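Local coordinates for protein Two-component system sensor histidine kinase (Bacteroides thetaiotaomicron, PDB 3VA6) that probably senses an extracellular signal with its propeller and sandwich region, the part modelled here, and passes it on through histidine phosphorylation to regulate transcription, at residues 12-17 with 299-304; 274-279 with 294-299; 420-425 with 435-440; 482-487 with 498-503; 670-675 with 714-719. All coordinates share one frame; numbering follows the deposited sequence.

Contact 1: 12-17 with 299-304; sequences FDNIYL and GISLSR
Ser301 OG donates to Asn14 OD1 at 2.6 Å, the donor tilted 28° from the amide's carbonyl plane. The same hydroxyl is also bonded to Thr277 N. With CG anti to its carbonyl carbon (chi1 -63°), Asn14 leans its amide toward Ser301. Asn14 ND2 bonds to Ser275 O, so both ends of the amide are held. Four backbone bonds run beside this pair. Asp13 N meets Leu302 O at 3.0 Å, Ile15 N meets Ile300 O at 2.9 Å, and each bond has its return partner. Arg304 turns back so that its NH2 lies 3.5 Å from Asp13 CB, but its salt bridge is with Asp686. Packing follows on both faces. Ile15 CB sits 4.1 Å from Ile300 CB, on the face that also carries Leu302. On the Asn14 face, Phe12 CE2 rests 3.9 Å from Ser303 CB. The ring edge of Phe12 is turned toward Leu302 O. The N-terminal strand 13-15 is an edge strand of a four-stranded blade, opposite strand 281-286; its three partners come some 270 to 290 residues later, the "Velcro" closure of beta-propellers. Trp293 of strand 292-296 packs on Ile15, Ile300 and Leu302, and Ile37 of strand 35-39 touches Ile300.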
# COMPACT_ATOMS: atom_id res chain seq x y z
N PHE A 12 -8.44 -3.98 21.40
CA PHE A 12 -7.18 -3.24 21.22
C PHE A 12 -5.99 -4.04 21.71
O PHE A 12 -6.14 -4.98 22.50
CB PHE A 12 -7.23 -1.92 21.99
CG PHE A 12 -8.35 -1.03 21.56
CD1 PHE A 12 -9.61 -1.15 22.14
CD2 PHE A 12 -8.17 -0.10 20.55
CE1 PHE A 12 -10.66 -0.35 21.73
CE2 PHE A 12 -9.22 0.71 20.14
CZ PHE A 12 -10.47 0.58 20.73
N ASP A 13 -4.81 -3.69 21.24
CA ASP A 13 -3.61 -4.28 21.79
C ASP A 13 -2.90 -3.13 22.52
O ASP A 13 -2.49 -2.13 21.93
CB ASP A 13 -2.86 -5.12 20.71
CG ASP A 13 -1.48 -4.60 20.36
OD1 ASP A 13 -0.46 -5.30 20.66
OD2 ASP A 13 -1.41 -3.51 19.76
N ASN A 14 -2.89 -3.25 23.84
CA ASN A 14 -2.45 -2.18 24.75
C ASN A 14 -0.97 -2.25 25.13
O ASN A 14 -0.43 -3.33 25.42
CB ASN A 14 -3.33 -2.22 25.99
CG ASN A 14 -4.78 -1.94 25.67
OD1 ASN A 14 -5.10 -1.07 24.84
ND2 ASN A 14 -5.67 -2.69 26.28
N ILE A 15 -0.33 -1.08 25.10
CA ILE A 15 1.12 -0.94 25.18
C ILE A 15 1.44 0.09 26.26
O ILE A 15 0.82 1.15 26.32
CB ILE A 15 1.70 -0.45 23.83
CG1 ILE A 15 1.30 -1.42 22.71
CG2 ILE A 15 3.21 -0.30 23.91
CD1 ILE A 15 1.66 -0.97 21.31
N TYR A 16 2.40 -0.24 27.12
CA TYR A 16 2.70 0.60 28.28
C TYR A 16 4.20 0.93 28.35
O TYR A 16 5.05 0.18 27.89
CB TYR A 16 2.22 -0.09 29.55
CG TYR A 16 0.73 -0.35 29.56
CD1 TYR A 16 0.22 -1.61 29.32
CD2 TYR A 16 -0.17 0.68 29.80
CE1 TYR A 16 -1.15 -1.85 29.33
CE2 TYR A 16 -1.54 0.46 29.80
CZ TYR A 16 -2.03 -0.82 29.57
OH TYR A 16 -3.40 -1.04 29.59
N LEU A 17 4.50 2.09 28.92
CA LEU A 17 5.83 2.62 28.91
C LEU A 17 6.55 2.52 30.23
O LEU A 17 7.75 2.76 30.28
CB LEU A 17 5.75 4.07 28.53
CG LEU A 17 5.05 4.27 27.19
CD1 LEU A 17 5.28 5.69 26.68
CD2 LEU A 17 5.62 3.27 26.19
N GLY A 299 -1.50 5.01 29.11
CA GLY A 299 -1.02 4.06 28.08
C GLY A 299 -1.45 4.28 26.63
O GLY A 299 -2.08 5.28 26.27
N ILE A 300 -1.10 3.30 25.79
CA ILE A 300 -1.38 3.35 24.37
C ILE A 300 -2.34 2.22 24.01
O ILE A 300 -2.21 1.09 24.51
CB ILE A 300 -0.10 3.21 23.54
CG1 ILE A 300 0.73 4.50 23.58
CG2 ILE A 300 -0.44 2.92 22.09
CD1 ILE A 300 2.16 4.30 23.10
N SER A 301 -3.31 2.52 23.17
CA SER A 301 -4.22 1.51 22.64
C SER A 301 -4.05 1.52 21.15
O SER A 301 -4.34 2.52 20.50
CB SER A 301 -5.68 1.81 23.02
OG SER A 301 -6.02 1.27 24.28
N LEU A 302 -3.57 0.40 20.62
CA LEU A 302 -3.39 0.22 19.18
C LEU A 302 -4.58 -0.52 18.60
O LEU A 302 -4.90 -1.63 19.04
CB LEU A 302 -2.11 -0.58 18.89
CG LEU A 302 -1.82 -1.07 17.47
CD1 LEU A 302 -1.59 0.09 16.52
CD2 LEU A 302 -0.60 -1.98 17.53
N SER A 303 -5.22 0.09 17.60
CA SER A 303 -6.23 -0.60 16.83
C SER A 303 -5.67 -0.94 15.46
O SER A 303 -5.41 -0.06 14.65
CB SER A 303 -7.51 0.22 16.69
OG SER A 303 -8.53 -0.60 16.12
N ARG A 304 -5.47 -2.22 15.23
CA ARG A 304 -4.89 -2.68 13.98
C ARG A 304 -5.90 -2.55 12.88
O ARG A 304 -7.06 -2.91 13.07
CB ARG A 304 -4.45 -4.15 14.07
CG ARG A 304 -3.34 -4.39 15.07
CD ARG A 304 -2.93 -5.86 15.08
NE ARG A 304 -2.92 -6.34 16.45
CZ ARG A 304 -3.88 -7.11 16.98
NH1 ARG A 304 -4.90 -7.55 16.23
NH2 ARG A 304 -3.81 -7.46 18.28

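Contact 2: 274-279 with 294-299; sequences QSLTNN and LGTDYG
Thr277 and Asn278 lie against Thr296, the two threonines meeting at a slant. Thr277 CG2 and Asn278 CB both approach Thr296 OG1, each at 3.2 Å. With Thr277 OG1 anti to its own backbone N (chi1 -165°), the hydroxyl reaches Tyr298 O at 2.8 Å, almost in line with the carbonyl bond. Tyr16 OH is a second partner of that hydroxyl. Asn278 stands roughly at a right angle to Tyr298, its amide plane 55° from the ring plane. Asn278 ND2 comes 3.8 Å from Tyr298 CB. Asn278 OD1 is bonded to Ile280 N and takes a weak bond from Asp297 N. Thr296 OG1 accepts from Tyr298 N at 2.9 Å and donates to Gly299 O at 2.9 Å. A valine in place of Thr296 would probably leave Tyr298 N without this acceptor and let the turn relax. Away from the polar turn, Leu276 CD2 meets Leu294 CD1 at 4.2 Å. Gly299 has backbone angles that call for glycine. The arrangement is an ST turn in the tight hairpin between strands 292-296 and 299-303, with the loop that leads into the same propeller blade folded over it.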
# COMPACT_ATOMS: atom_id res chain seq x y z
N GLN A 274 -8.50 -6.04 27.05
CA GLN A 274 -8.45 -5.70 25.63
C GLN A 274 -9.22 -4.42 25.34
O GLN A 274 -9.28 -3.99 24.19
CB GLN A 274 -9.06 -6.81 24.79
CG GLN A 274 -8.29 -8.11 24.81
CD GLN A 274 -9.07 -9.29 24.25
OE1 GLN A 274 -10.20 -9.16 23.78
NE2 GLN A 274 -8.47 -10.48 24.34
N SER A 275 -9.81 -3.81 26.37
CA SER A 275 -10.60 -2.60 26.17
C SER A 275 -9.69 -1.37 26.06
O SER A 275 -8.51 -1.43 26.42
CB SER A 275 -11.63 -2.43 27.32
OG SER A 275 -11.07 -1.89 28.50
N LEU A 276 -10.25 -0.27 25.56
CA LEU A 276 -9.55 1.02 25.48
C LEU A 276 -8.83 1.25 26.79
O LEU A 276 -9.47 1.18 27.84
CB LEU A 276 -10.55 2.15 25.26
CG LEU A 276 -10.13 3.51 24.71
CD1 LEU A 276 -10.84 4.66 25.42
CD2 LEU A 276 -8.65 3.67 24.86
N THR A 277 -7.53 1.52 26.74
CA THR A 277 -6.72 1.52 27.96
C THR A 277 -7.20 2.55 28.98
O THR A 277 -7.18 2.27 30.18
CB THR A 277 -5.21 1.70 27.66
OG1 THR A 277 -4.46 1.35 28.83
CG2 THR A 277 -4.86 3.12 27.23
N ASN A 278 -7.70 3.69 28.51
CA ASN A 278 -8.10 4.81 29.36
C ASN A 278 -9.08 5.72 28.62
O ASN A 278 -9.02 5.84 27.41
CB ASN A 278 -6.83 5.58 29.74
CG ASN A 278 -7.08 6.71 30.71
OD1 ASN A 278 -7.22 7.85 30.32
ND2 ASN A 278 -7.08 6.38 31.99
N ASN A 279 -9.97 6.39 29.34
CA ASN A 279 -11.02 7.23 28.70
C ASN A 279 -10.61 8.66 28.29
O ASN A 279 -11.35 9.34 27.55
CB ASN A 279 -12.29 7.28 29.56
CG ASN A 279 -13.01 5.95 29.59
OD1 ASN A 279 -12.92 5.15 28.67
ND2 ASN A 279 -13.73 5.70 30.66
N LEU A 294 -3.86 5.25 19.74
CA LEU A 294 -4.51 6.15 20.68
C LEU A 294 -3.61 6.42 21.87
O LEU A 294 -3.18 5.49 22.53
CB LEU A 294 -5.83 5.53 21.17
CG LEU A 294 -6.86 5.13 20.12
CD1 LEU A 294 -7.98 4.31 20.74
CD2 LEU A 294 -7.42 6.37 19.47
N GLY A 295 -3.36 7.68 22.17
CA GLY A 295 -2.55 8.08 23.32
C GLY A 295 -3.42 8.59 24.47
O GLY A 295 -4.21 9.52 24.30
N THR A 296 -3.26 8.00 25.65
CA THR A 296 -4.15 8.31 26.76
C THR A 296 -3.44 8.71 28.07
O THR A 296 -2.20 8.80 28.13
CB THR A 296 -5.05 7.11 27.07
OG1 THR A 296 -4.34 6.19 27.90
CG2 THR A 296 -5.51 6.43 25.81
N ASP A 297 -4.26 8.96 29.10
CA ASP A 297 -3.80 9.26 30.46
C ASP A 297 -3.22 8.03 31.19
O ASP A 297 -2.59 8.16 32.24
CB ASP A 297 -4.95 9.85 31.28
CG ASP A 297 -4.48 10.94 32.23
OD1 ASP A 297 -3.77 11.89 31.79
OD2 ASP A 297 -4.84 10.86 33.41
N TYR A 298 -3.45 6.84 30.63
CA TYR A 298 -2.78 5.65 31.10
C TYR A 298 -2.50 4.70 29.93
O TYR A 298 -3.21 3.70 29.75
CB TYR A 298 -3.61 4.97 32.19
CG TYR A 298 -2.90 3.86 32.90
CD1 TYR A 298 -1.85 4.13 33.77
CD2 TYR A 298 -3.27 2.52 32.71
CE1 TYR A 298 -1.16 3.11 34.41
CE2 TYR A 298 -2.60 1.49 33.36
CZ TYR A 298 -1.54 1.78 34.21
OH TYR A 298 -0.84 0.78 34.87
N GLY A 299 -1.50 5.01 29.11
CA GLY A 299 -1.02 4.06 28.08
C GLY A 299 -1.45 4.28 26.63
O GLY A 299 -2.08 5.28 26.27

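Contact 3: 420-425 with 435-440; sequences WTYYIF and STCLGG
Tyr422 and Tyr423 together face Ser435 in a beta bulge of the hairpin 421-426 and 431-436, part of a propeller blade. Tyr422 CB starts beside Ser435 OG, 3.6 Å away. Further out, Tyr422 CD1 passes Cys437 CB at 3.9 Å and CE1 comes closest to the same carbon. Tyr422 CZ, next to the hydroxyl, is still 4.0 Å from Cys437 CB. Cys437 CB thus meets the ring obliquely, and Trp420 O sits at the ring's edge, in plane. Arg376 makes a cation-pi contact with this ring. Cys437 SG is set anti to its backbone N (chi1 171°) and reaches the neighbouring indole, 3.8 Å from Trp420 CE3. The sulfur stands obliquely to both aromatic groups. Leu438 CD1 runs beside Trp420 CZ3. Backbone bonds fix the bulge: Tyr422 N donates to Ser435 O at 3.0 Å, and Cys437 N to Trp420 O. Ser435 OG bonds to Asn475 O, while Ser435 N donates to Tyr423 O at 2.8 Å.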
# COMPACT_ATOMS: atom_id res chain seq x y z
N TRP A 420 -6.93 -4.13 -35.49
CA TRP A 420 -7.63 -4.30 -34.22
C TRP A 420 -7.62 -5.75 -33.79
O TRP A 420 -8.55 -6.52 -34.07
CB TRP A 420 -9.05 -3.76 -34.33
CG TRP A 420 -9.10 -2.27 -34.60
CD1 TRP A 420 -8.09 -1.33 -34.38
CD2 TRP A 420 -10.22 -1.51 -35.13
NE1 TRP A 420 -8.51 -0.08 -34.74
CE2 TRP A 420 -9.77 -0.11 -35.20
CE3 TRP A 420 -11.50 -1.82 -35.56
CZ2 TRP A 420 -10.60 0.91 -35.66
CZ3 TRP A 420 -12.32 -0.79 -36.04
CH2 TRP A 420 -11.88 0.54 -36.09
N THR A 421 -6.56 -6.13 -33.09
CA THR A 421 -6.36 -7.51 -32.69
C THR A 421 -6.76 -7.67 -31.25
O THR A 421 -6.28 -6.96 -30.38
CB THR A 421 -4.91 -7.96 -32.91
OG1 THR A 421 -4.69 -8.07 -34.32
CG2 THR A 421 -4.66 -9.29 -32.26
N TYR A 422 -7.60 -8.67 -31.02
CA TYR A 422 -8.22 -8.91 -29.73
C TYR A 422 -7.63 -10.09 -29.01
O TYR A 422 -7.58 -10.11 -27.79
CB TYR A 422 -9.73 -9.11 -29.92
CG TYR A 422 -10.49 -7.80 -29.92
CD1 TYR A 422 -10.25 -6.83 -30.89
CD2 TYR A 422 -11.41 -7.51 -28.92
CE1 TYR A 422 -10.92 -5.61 -30.86
CE2 TYR A 422 -12.09 -6.31 -28.90
CZ TYR A 422 -11.85 -5.37 -29.86
OH TYR A 422 -12.52 -4.18 -29.81
N TYR A 423 -7.16 -11.08 -29.74
CA TYR A 423 -6.67 -12.30 -29.12
C TYR A 423 -5.73 -13.05 -30.06
O TYR A 423 -5.85 -12.95 -31.28
CB TYR A 423 -7.87 -13.18 -28.73
CG TYR A 423 -7.70 -13.94 -27.43
CD1 TYR A 423 -7.97 -13.33 -26.20
CD2 TYR A 423 -7.32 -15.28 -27.43
CE1 TYR A 423 -7.85 -14.03 -25.01
CE2 TYR A 423 -7.20 -15.99 -26.25
CZ TYR A 423 -7.47 -15.36 -25.03
OH TYR A 423 -7.33 -16.07 -23.86
N ILE A 424 -4.82 -13.80 -29.45
CA ILE A 424 -3.77 -14.47 -30.17
C ILE A 424 -3.32 -15.74 -29.43
O ILE A 424 -3.22 -15.73 -28.20
CB ILE A 424 -2.55 -13.53 -30.30
CG1 ILE A 424 -1.45 -14.19 -31.14
CG2 ILE A 424 -2.03 -13.15 -28.94
CD1 ILE A 424 -0.21 -13.32 -31.31
N PHE A 425 -3.05 -16.81 -30.20
CA PHE A 425 -2.33 -17.99 -29.70
C PHE A 425 -1.70 -18.80 -30.82
O PHE A 425 -2.07 -18.66 -31.97
CB PHE A 425 -3.25 -18.91 -28.88
CG PHE A 425 -4.23 -19.70 -29.71
CD1 PHE A 425 -5.51 -19.22 -29.96
CD2 PHE A 425 -3.87 -20.94 -30.22
CE1 PHE A 425 -6.40 -19.96 -30.72
CE2 PHE A 425 -4.76 -21.68 -30.99
CZ PHE A 425 -6.03 -21.19 -31.24
N SER A 435 -7.39 -13.32 -33.54
CA SER A 435 -8.78 -12.85 -33.61
C SER A 435 -8.80 -11.34 -33.79
O SER A 435 -7.93 -10.65 -33.29
CB SER A 435 -9.56 -13.23 -32.36
OG SER A 435 -9.23 -12.36 -31.32
N THR A 436 -9.80 -10.84 -34.48
CA THR A 436 -9.81 -9.46 -34.90
C THR A 436 -11.20 -8.88 -34.76
O THR A 436 -12.19 -9.61 -34.72
CB THR A 436 -9.31 -9.37 -36.36
OG1 THR A 436 -7.89 -9.49 -36.36
CG2 THR A 436 -9.69 -8.07 -37.04
N CYS A 437 -11.26 -7.55 -34.68
CA CYS A 437 -12.50 -6.79 -34.77
C CYS A 437 -12.58 -6.31 -36.22
O CYS A 437 -11.63 -5.69 -36.70
CB CYS A 437 -12.44 -5.58 -33.83
SG CYS A 437 -13.79 -4.39 -33.98
N LEU A 438 -13.68 -6.56 -36.92
CA LEU A 438 -13.83 -6.22 -38.34
C LEU A 438 -13.21 -7.20 -39.35
O LEU A 438 -13.76 -7.35 -40.43
CB LEU A 438 -13.35 -4.79 -38.67
CG LEU A 438 -14.39 -3.68 -38.73
CD1 LEU A 438 -13.70 -2.32 -38.80
CD2 LEU A 438 -15.36 -3.86 -39.91
N GLY A 439 -12.09 -7.85 -39.02
CA GLY A 439 -11.32 -8.62 -39.99
C GLY A 439 -11.41 -10.13 -39.82
O GLY A 439 -10.73 -10.90 -40.52
N GLY A 440 -12.24 -10.58 -38.89
CA GLY A 440 -12.42 -12.01 -38.67
C GLY A 440 -11.25 -12.62 -37.94
O GLY A 440 -10.60 -11.95 -37.14

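Contact 4: 482-487 with 498-503; sequences EGNVWV and INPRTR
Val485 and Ile498 face each other as an antiparallel hydrogen-bonded pair. Val485 N donates to Ile498 O at 3.0 Å with an N-H...O angle of 173°. The return bond, Ile498 N to Val485 O, is 2.9 Å and equally straight. Their side chains lie on one face, CB of Val485 4.4 Å from CB of Ile498. With CG1 anti to its carbonyl carbon (chi1 -55°), Ile498 sends CD1 along the hairpin, where it meets Val487 CG2 at 4.1 Å. These two chains cross at a slant. Next along, Asn484 CA lies 3.6 Å from Ile498 O, and Pro500 CG rests at the same distance from Gly483 O. Gly483, just before strand 485-489, has backbone angles that call for glycine. The guanidinium of Arg501 passes near this glycine. A second shell fixes the apolar face: Ile477 of strand 474-479 packs on Val485 and Val487, and Tyr463 packs on Ile498. Trp486 points to the other face, against Phe509 and Pro543. Two straight backbone bonds hold Val485 and Ile498 together, and the hairpin pairing of this blade goes on from Val487 to Asp496. The hydrocarbon contacts of Val485, Val487 and Ile498 imply an apolar face.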
# COMPACT_ATOMS: atom_id res chain seq x y z
N GLU A 482 -8.53 -31.51 -28.02
CA GLU A 482 -8.50 -32.25 -29.30
C GLU A 482 -8.50 -31.34 -30.56
O GLU A 482 -9.01 -31.72 -31.61
CB GLU A 482 -9.61 -33.36 -29.35
CG GLU A 482 -11.04 -32.93 -28.98
CD GLU A 482 -11.29 -32.75 -27.48
OE1 GLU A 482 -10.56 -33.35 -26.64
OE2 GLU A 482 -12.24 -31.98 -27.12
N GLY A 483 -7.93 -30.14 -30.45
CA GLY A 483 -7.47 -29.38 -31.61
C GLY A 483 -8.43 -28.34 -32.18
O GLY A 483 -8.02 -27.53 -33.00
N ASN A 484 -9.70 -28.35 -31.77
CA ASN A 484 -10.69 -27.42 -32.34
C ASN A 484 -10.51 -26.02 -31.77
O ASN A 484 -9.97 -25.85 -30.70
CB ASN A 484 -12.11 -27.92 -32.09
CG ASN A 484 -12.35 -29.29 -32.70
OD1 ASN A 484 -12.68 -30.24 -32.00
ND2 ASN A 484 -12.19 -29.39 -34.02
N VAL A 485 -10.93 -25.01 -32.52
CA VAL A 485 -10.80 -23.63 -32.08
C VAL A 485 -12.19 -23.07 -31.82
O VAL A 485 -13.04 -23.03 -32.73
CB VAL A 485 -10.05 -22.76 -33.13
CG1 VAL A 485 -10.03 -21.31 -32.70
CG2 VAL A 485 -8.64 -23.27 -33.36
N TRP A 486 -12.42 -22.64 -30.58
CA TRP A 486 -13.73 -22.11 -30.16
C TRP A 486 -13.70 -20.62 -30.19
O TRP A 486 -12.75 -20.02 -29.73
CB TRP A 486 -14.05 -22.60 -28.77
CG TRP A 486 -14.33 -24.08 -28.76
CD1 TRP A 486 -13.41 -25.11 -28.62
CD2 TRP A 486 -15.62 -24.73 -28.93
NE1 TRP A 486 -14.04 -26.33 -28.67
CE2 TRP A 486 -15.36 -26.17 -28.86
CE3 TRP A 486 -16.91 -24.29 -29.12
CZ2 TRP A 486 -16.37 -27.10 -28.97
CZ3 TRP A 486 -17.93 -25.24 -29.23
CH2 TRP A 486 -17.66 -26.61 -29.16
N VAL A 487 -14.75 -20.01 -30.73
CA VAL A 487 -14.74 -18.56 -30.95
C VAL A 487 -15.82 -17.85 -30.14
O VAL A 487 -17.01 -18.15 -30.27
CB VAL A 487 -14.95 -18.23 -32.44
CG1 VAL A 487 -14.63 -16.76 -32.70
CG2 VAL A 487 -14.11 -19.15 -33.32
N ILE A 498 -14.64 -23.99 -34.89
CA ILE A 498 -13.92 -24.24 -36.15
C ILE A 498 -13.14 -25.54 -36.03
O ILE A 498 -12.39 -25.71 -35.08
CB ILE A 498 -12.87 -23.14 -36.43
CG1 ILE A 498 -13.53 -21.75 -36.44
CG2 ILE A 498 -12.11 -23.41 -37.73
CD1 ILE A 498 -12.57 -20.62 -36.78
N ASN A 499 -13.32 -26.44 -36.99
CA ASN A 499 -12.46 -27.61 -37.13
C ASN A 499 -11.38 -27.29 -38.16
O ASN A 499 -11.64 -27.31 -39.35
CB ASN A 499 -13.27 -28.82 -37.58
CG ASN A 499 -12.45 -30.10 -37.61
OD1 ASN A 499 -13.00 -31.19 -37.47
ND2 ASN A 499 -11.14 -29.97 -37.75
N PRO A 500 -10.14 -27.01 -37.72
CA PRO A 500 -9.13 -26.46 -38.62
C PRO A 500 -8.59 -27.46 -39.66
O PRO A 500 -7.95 -27.05 -40.61
CB PRO A 500 -8.02 -26.02 -37.67
CG PRO A 500 -8.14 -26.94 -36.51
CD PRO A 500 -9.56 -27.42 -36.43
N ARG A 501 -8.85 -28.74 -39.48
CA ARG A 501 -8.50 -29.75 -40.48
C ARG A 501 -9.43 -29.68 -41.69
O ARG A 501 -8.97 -29.53 -42.82
CB ARG A 501 -8.60 -31.14 -39.86
CG ARG A 501 -7.57 -31.41 -38.77
CD ARG A 501 -8.19 -32.01 -37.50
NE ARG A 501 -7.43 -31.63 -36.31
CZ ARG A 501 -6.42 -32.33 -35.78
NH1 ARG A 501 -6.00 -33.49 -36.31
NH2 ARG A 501 -5.82 -31.85 -34.69
N THR A 502 -10.73 -29.80 -41.44
CA THR A 502 -11.75 -29.75 -42.49
C THR A 502 -12.21 -28.32 -42.79
O THR A 502 -12.74 -28.05 -43.86
CB THR A 502 -12.98 -30.60 -42.10
OG1 THR A 502 -13.41 -30.23 -40.78
CG2 THR A 502 -12.64 -32.08 -42.13
N ARG A 503 -11.99 -27.42 -41.83
CA ARG A 503 -12.43 -26.02 -41.89
C ARG A 503 -13.92 -25.83 -41.56
O ARG A 503 -14.46 -24.74 -41.73
CB ARG A 503 -12.07 -25.38 -43.24
CG ARG A 503 -10.59 -25.38 -43.53
CD ARG A 503 -10.31 -24.58 -44.79
NE ARG A 503 -10.51 -23.13 -44.55
CZ ARG A 503 -9.59 -22.18 -44.72
NH1 ARG A 503 -8.37 -22.50 -45.17
NH2 ARG A 503 -9.87 -20.91 -44.46

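Contact 5: 670-675 with 714-719; sequences DQNNLS and YSNLSY
Asn672 and Leu717 grip each other twice where the lead-in to strand 674-679 meets the loop after strand 711-714, in the C-terminal beta-sandwich, which includes the Y_Y_Y domain of the E-set clan. Asn672 O accepts from Leu717 N at 3.2 Å, and Asn672 ND2 donates to Leu717 O at 2.9 Å. The amide bond is bent, with an N-H...O angle of 136°, and the donor stands above the carbonyl plane of Leu717. Asn672 CG sits between its backbone N and carbonyl carbon (chi1 73°), which brings ND2 to Leu717 O. With an alanine here, Leu717 O would probably lose this amide donor, and the loop would be held at this point by the Leu717 N to Asn672 O bond. Asn673 takes the other course, its CG anti to the carbonyl carbon (chi1 -51°). Asn673 OD1 accepts from Asn716 N at 2.8 Å, and its ND2 has a weak bond to Asn644 OD1. Asn716 has left-handed backbone angles, so the loop kinks there. Farther along, Leu674 and Tyr714 pair as antiparallel hydrogen-bonded residues, strand 674-679 lying beside strand 711-714. The Tyr714 ring heads off to Tyr693 and Leu695, and its hydroxyl bonds to Asp699 OD2. Ile643 packs on Leu674, while Leu695 and Met698 pack on Leu717. The two leucines touch through Leu674 CD1 and Leu717 CD1, 4.2 Å apart.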
# COMPACT_ATOMS: atom_id res chain seq x y z
N ASP A 670 36.94 -6.84 24.71
CA ASP A 670 36.04 -7.09 25.84
C ASP A 670 34.60 -6.59 25.64
O ASP A 670 33.81 -6.53 26.58
CB ASP A 670 36.65 -6.53 27.14
CG ASP A 670 36.66 -4.99 27.22
OD1 ASP A 670 36.59 -4.32 26.17
OD2 ASP A 670 36.78 -4.46 28.35
N GLN A 671 34.25 -6.23 24.40
CA GLN A 671 32.88 -5.89 24.03
C GLN A 671 32.35 -7.07 23.22
O GLN A 671 31.85 -6.92 22.11
CB GLN A 671 32.81 -4.57 23.24
CG GLN A 671 33.24 -3.34 24.04
CD GLN A 671 33.16 -2.01 23.29
OE1 GLN A 671 33.44 -1.94 22.12
NE2 GLN A 671 32.79 -0.94 23.98
N ASN A 672 32.47 -8.25 23.83
CA ASN A 672 32.27 -9.53 23.14
C ASN A 672 31.15 -10.38 23.74
O ASN A 672 31.01 -11.57 23.41
CB ASN A 672 33.58 -10.34 23.14
CG ASN A 672 33.92 -10.91 24.48
OD1 ASN A 672 33.97 -10.19 25.47
ND2 ASN A 672 34.15 -12.21 24.54
N ASN A 673 30.35 -9.78 24.62
CA ASN A 673 29.09 -10.38 25.02
C ASN A 673 27.96 -9.49 24.47
O ASN A 673 27.62 -8.44 25.03
CB ASN A 673 29.03 -10.58 26.53
CG ASN A 673 30.25 -11.29 27.08
OD1 ASN A 673 30.47 -12.47 26.85
ND2 ASN A 673 31.02 -10.58 27.85
N LEU A 674 27.38 -9.93 23.35
CA LEU A 674 26.43 -9.15 22.59
C LEU A 674 25.01 -9.72 22.59
O LEU A 674 24.79 -10.94 22.54
CB LEU A 674 26.94 -9.00 21.16
CG LEU A 674 28.41 -8.61 21.08
CD1 LEU A 674 28.87 -8.67 19.64
CD2 LEU A 674 28.65 -7.23 21.69
N SER A 675 24.05 -8.81 22.66
CA SER A 675 22.66 -9.13 22.41
C SER A 675 22.13 -8.21 21.32
O SER A 675 22.72 -7.15 21.04
CB SER A 675 21.83 -9.03 23.70
OG SER A 675 21.83 -10.26 24.41
N TYR A 714 24.68 -13.61 21.95
CA TYR A 714 25.94 -14.40 21.90
C TYR A 714 26.92 -14.02 23.00
O TYR A 714 27.10 -12.86 23.27
CB TYR A 714 26.63 -14.25 20.55
CG TYR A 714 25.92 -15.01 19.48
CD1 TYR A 714 25.01 -14.40 18.64
CD2 TYR A 714 26.13 -16.37 19.33
CE1 TYR A 714 24.34 -15.11 17.66
CE2 TYR A 714 25.46 -17.09 18.33
CZ TYR A 714 24.57 -16.46 17.49
OH TYR A 714 23.93 -17.17 16.50
N SER A 715 27.56 -15.02 23.61
CA SER A 715 28.50 -14.81 24.73
C SER A 715 29.94 -15.22 24.38
O SER A 715 30.17 -16.04 23.49
CB SER A 715 28.03 -15.60 25.95
OG SER A 715 26.84 -15.04 26.47
N ASN A 716 30.89 -14.62 25.09
CA ASN A 716 32.32 -14.92 25.01
C ASN A 716 32.90 -15.13 23.59
O ASN A 716 33.42 -16.19 23.26
CB ASN A 716 32.66 -16.07 25.98
CG ASN A 716 34.08 -16.00 26.48
OD1 ASN A 716 34.59 -14.93 26.82
ND2 ASN A 716 34.73 -17.15 26.54
N LEU A 717 32.80 -14.12 22.74
CA LEU A 717 33.32 -14.25 21.39
C LEU A 717 34.81 -13.95 21.36
O LEU A 717 35.25 -12.94 21.91
CB LEU A 717 32.57 -13.30 20.46
CG LEU A 717 31.09 -13.62 20.18
CD1 LEU A 717 30.52 -12.54 19.28
CD2 LEU A 717 30.95 -14.99 19.52
N SER A 718 35.61 -14.81 20.73
CA SER A 718 37.03 -14.53 20.56
C SER A 718 37.17 -13.47 19.48
O SER A 718 36.22 -13.21 18.73
CB SER A 718 37.82 -15.77 20.15
OG SER A 718 37.11 -16.95 20.46
N TYR A 719 38.34 -12.83 19.39
CA TYR A 719 38.52 -11.82 18.39
C TYR A 719 38.41 -12.48 17.02
O TYR A 719 38.59 -13.69 16.90
CB TYR A 719 39.85 -11.07 18.55
CG TYR A 719 41.09 -11.88 18.21
CD1 TYR A 719 41.38 -12.27 16.88
CD2 TYR A 719 42.00 -12.24 19.21
CE1 TYR A 719 42.52 -13.01 16.58
CE2 TYR A 719 43.15 -12.97 18.91
CZ TYR A 719 43.41 -13.36 17.60
OH TYR A 719 44.53 -14.09 17.32

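How the contacts relate
Contacts 1 and 2 share Gly299, and their centres are about 7 Å apart. Both reach the sheet of strands 13-15, 299-303, 292-296 and 281-286; segment 274-279 is the loop before its strand 281-286. Contact 2 is nested in the chain loop that contact 1 closes. Contacts 3 and 4 follow later in the sequence, with centres about 17 Å apart. They touch where Phe425 CZ packs on Val485 CG2, so two adjacent blade hairpins meet. This pair lies on the far side of the chain's centre, about 58 to 69 Å from contacts 1 and 2, centre to centre. Contact 5 comes last, in the sandwich, about 35 Å from contact 1, centre to centre. The five therefore sample two separate propeller regions and a C-terminal sandwich.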